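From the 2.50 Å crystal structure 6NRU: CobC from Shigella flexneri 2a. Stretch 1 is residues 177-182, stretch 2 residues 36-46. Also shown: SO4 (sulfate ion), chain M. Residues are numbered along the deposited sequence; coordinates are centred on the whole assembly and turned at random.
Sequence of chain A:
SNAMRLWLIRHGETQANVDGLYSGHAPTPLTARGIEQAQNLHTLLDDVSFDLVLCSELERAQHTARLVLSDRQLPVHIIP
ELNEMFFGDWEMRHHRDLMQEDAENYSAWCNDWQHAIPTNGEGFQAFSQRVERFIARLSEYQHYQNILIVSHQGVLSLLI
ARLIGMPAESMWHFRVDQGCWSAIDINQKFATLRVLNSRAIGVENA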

# COMPACT_ATOMS: atom_id res chain seq x y z
N ASP A 177 5.74 -4.01 -5.71
CA ASP A 177 6.62 -3.15 -6.48
C ASP A 177 5.87 -1.95 -7.06
O ASP A 177 4.66 -1.97 -7.25
CB ASP A 177 7.28 -3.93 -7.61
CG ASP A 177 8.30 -4.92 -7.10
OD1 ASP A 177 8.42 -5.08 -5.87
OD2 ASP A 177 9.00 -5.53 -7.94
N GLN A 178 6.64 -0.91 -7.36
CA GLN A 178 6.12 0.29 -7.99
C GLN A 178 6.10 0.12 -9.51
O GLN A 178 6.97 -0.53 -10.09
CB GLN A 178 6.95 1.52 -7.60
CG GLN A 178 6.82 1.88 -6.13
CD GLN A 178 7.77 2.99 -5.71
OE1 GLN A 178 8.92 3.03 -6.14
NE2 GLN A 178 7.29 3.89 -4.86
N GLY A 179 5.09 0.71 -10.14
CA GLY A 179 4.88 0.51 -11.56
C GLY A 179 4.27 -0.82 -11.92
O GLY A 179 4.20 -1.14 -13.12
N CYS A 180 3.83 -1.59 -10.94
CA CYS A 180 3.24 -2.91 -11.14
C CYS A 180 1.85 -2.94 -10.52
O CYS A 180 1.43 -2.03 -9.81
CB CYS A 180 4.10 -4.01 -10.51
SG CYS A 180 5.82 -4.07 -11.08
N TRP A 181 1.13 -4.03 -10.80
CA TRP A 181 -0.18 -4.26 -10.22
C TRP A 181 -0.30 -5.73 -9.83
O TRP A 181 0.32 -6.61 -10.44
CB TRP A 181 -1.31 -3.88 -11.20
CG TRP A 181 -1.28 -4.66 -12.47
CD1 TRP A 181 -0.61 -4.33 -13.62
CD2 TRP A 181 -1.96 -5.89 -12.73
NE1 TRP A 181 -0.83 -5.30 -14.58
CE2 TRP A 181 -1.65 -6.26 -14.06
CE3 TRP A 181 -2.79 -6.72 -11.98
CZ2 TRP A 181 -2.15 -7.43 -14.64
CZ3 TRP A 181 -3.28 -7.88 -12.56
CH2 TRP A 181 -2.96 -8.22 -13.88
N SER A 182 -1.09 -5.98 -8.79
CA SER A 182 -1.34 -7.32 -8.28
C SER A 182 -2.84 -7.53 -8.13
O SER A 182 -3.62 -6.57 -8.10
CB SER A 182 -0.64 -7.55 -6.94
OG SER A 182 0.72 -7.15 -7.00
S SO4 M . 9.58 1.91 -14.19
O1 SO4 M . 8.53 1.32 -13.37
O2 SO4 M . 10.70 2.29 -13.34
O3 SO4 M . 10.04 0.94 -15.18
O4 SO4 M . 9.07 3.10 -14.87
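Stretch 2 36-46: EQAQNLHTLLD

The indole of W181, at the start of a strand, forms the apolar centre of the contact with stretch 2, which is helical through L44 and leaves helical geometry at L45. With chi1 in the p well, the ring receives L45 over one face: L45 CD2 lies 3.9 Å from the centroid of its five-membered ring, only 11° off the ring normal, a CH-pi contact. The ring edge is lined by the last turn of the helix, with W181 CD1 3.7 Å from L41 CD2 and 4.3 Å from L44 CD1. L41 also reaches the backbone that precedes the tryptophan, its CD2 3.7 Å from C180 O, whereas the CA-to-CB bond of C180 points away from the helix.

The two stretches run in the same general sense, W181 lying by L41, L44 and L45 and G179 by Q37. A type II turn from D177 to C180 brings G179 CA within 3.6 Å of Q37 CB. G179 has positive phi, and a CB there would lie 3.1 Å from Q37 CG and clash with sulfate O1.

At the polar edge, Q37 NE2 lies 3.7 Å from Q178 CB and donates to sulfate O1 at 3.1 Å. No direct hydrogen bond joins the stretches; one water accepts from Q37 NE2 (3.0 Å) and donates to Q178 OE1 (3.2 Å).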

# COMPACT_ATOMS: atom_id res chain seq x y z
N GLU A 36 5.13 8.44 -14.57
CA GLU A 36 5.22 7.50 -15.69
C GLU A 36 4.73 6.11 -15.29
O GLU A 36 4.07 5.43 -16.09
CB GLU A 36 6.66 7.43 -16.20
CG GLU A 36 7.05 8.56 -17.14
CD GLU A 36 8.53 8.90 -17.07
OE1 GLU A 36 9.27 8.18 -16.37
OE2 GLU A 36 8.95 9.88 -17.72
N GLN A 37 5.04 5.68 -14.07
CA GLN A 37 4.57 4.38 -13.60
C GLN A 37 3.05 4.34 -13.50
O GLN A 37 2.43 3.34 -13.87
CB GLN A 37 5.19 4.06 -12.24
CG GLN A 37 6.66 3.69 -12.28
CD GLN A 37 7.28 3.68 -10.91
OE1 GLN A 37 6.84 4.40 -10.01
NE2 GLN A 37 8.31 2.85 -10.73
N ALA A 38 2.44 5.42 -13.00
CA ALA A 38 0.99 5.43 -12.85
C ALA A 38 0.30 5.58 -14.20
O ALA A 38 -0.73 4.96 -14.45
CB ALA A 38 0.57 6.56 -11.91
N GLN A 39 0.87 6.40 -15.10
CA GLN A 39 0.28 6.58 -16.42
C GLN A 39 0.32 5.28 -17.22
O GLN A 39 -0.64 4.95 -17.92
CB GLN A 39 1.01 7.68 -17.17
CG GLN A 39 0.66 9.08 -16.72
CD GLN A 39 1.64 10.11 -17.25
OE1 GLN A 39 2.75 9.78 -17.66
NE2 GLN A 39 1.23 11.38 -17.25
N ASN A 40 1.43 4.55 -17.13
CA ASN A 40 1.51 3.25 -17.79
C ASN A 40 0.48 2.28 -17.19
O ASN A 40 -0.16 1.52 -17.92
CB ASN A 40 2.92 2.68 -17.66
CG ASN A 40 3.14 1.44 -18.51
OD1 ASN A 40 2.49 1.26 -19.54
ND2 ASN A 40 4.06 0.59 -18.07
N LEU A 41 0.31 2.32 -15.87
CA LEU A 41 -0.69 1.47 -15.23
C LEU A 41 -2.10 1.80 -15.70
O LEU A 41 -2.95 0.91 -15.78
CB LEU A 41 -0.60 1.61 -13.71
CG LEU A 41 0.42 0.74 -12.99
CD1 LEU A 41 0.60 1.22 -11.56
CD2 LEU A 41 -0.02 -0.72 -13.01
N HIS A 42 -2.36 3.07 -16.01
CA HIS A 42 -3.68 3.45 -16.52
C HIS A 42 -4.00 2.70 -17.81
O HIS A 42 -5.12 2.21 -17.98
CB HIS A 42 -3.74 4.95 -16.75
CG HIS A 42 -4.76 5.35 -17.77
ND1 HIS A 42 -6.11 5.35 -17.51
CD2 HIS A 42 -4.63 5.75 -19.06
CE1 HIS A 42 -6.77 5.74 -18.58
NE2 HIS A 42 -5.90 5.98 -19.54
N THR A 43 -3.04 2.62 -18.72
CA THR A 43 -3.27 1.87 -19.95
C THR A 43 -3.19 0.37 -19.73
O THR A 43 -3.81 -0.40 -20.47
CB THR A 43 -2.27 2.31 -21.03
OG1 THR A 43 -0.94 1.98 -20.61
CG2 THR A 43 -2.36 3.81 -21.26
N LEU A 44 -2.44 -0.07 -18.71
CA LEU A 44 -2.31 -1.50 -18.46
C LEU A 44 -3.61 -2.10 -17.96
O LEU A 44 -3.87 -3.29 -18.19
CB LEU A 44 -1.19 -1.77 -17.45
CG LEU A 44 0.25 -1.74 -17.98
CD1 LEU A 44 1.22 -2.15 -16.89
CD2 LEU A 44 0.38 -2.64 -19.19
N LEU A 45 -4.44 -1.30 -17.29
CA LEU A 45 -5.72 -1.74 -16.73
C LEU A 45 -6.88 -0.92 -17.27
O LEU A 45 -7.88 -0.70 -16.58
CB LEU A 45 -5.68 -1.67 -15.21
CG LEU A 45 -4.45 -2.32 -14.58
CD1 LEU A 45 -4.00 -1.55 -13.33
CD2 LEU A 45 -4.72 -3.78 -14.26
N ASP A 46 -6.75 -0.43 -18.51
CA ASP A 46 -7.82 0.36 -19.10
C ASP A 46 -9.07 -0.48 -19.33
O ASP A 46 -10.20 -0.00 -19.10
CB ASP A 46 -7.34 0.98 -20.42
CG ASP A 46 -8.10 2.23 -20.78
OD1 ASP A 46 -8.70 2.86 -19.88
OD2 ASP A 46 -8.11 2.59 -21.97
O HOH W 1 10.55 2.46 -8.79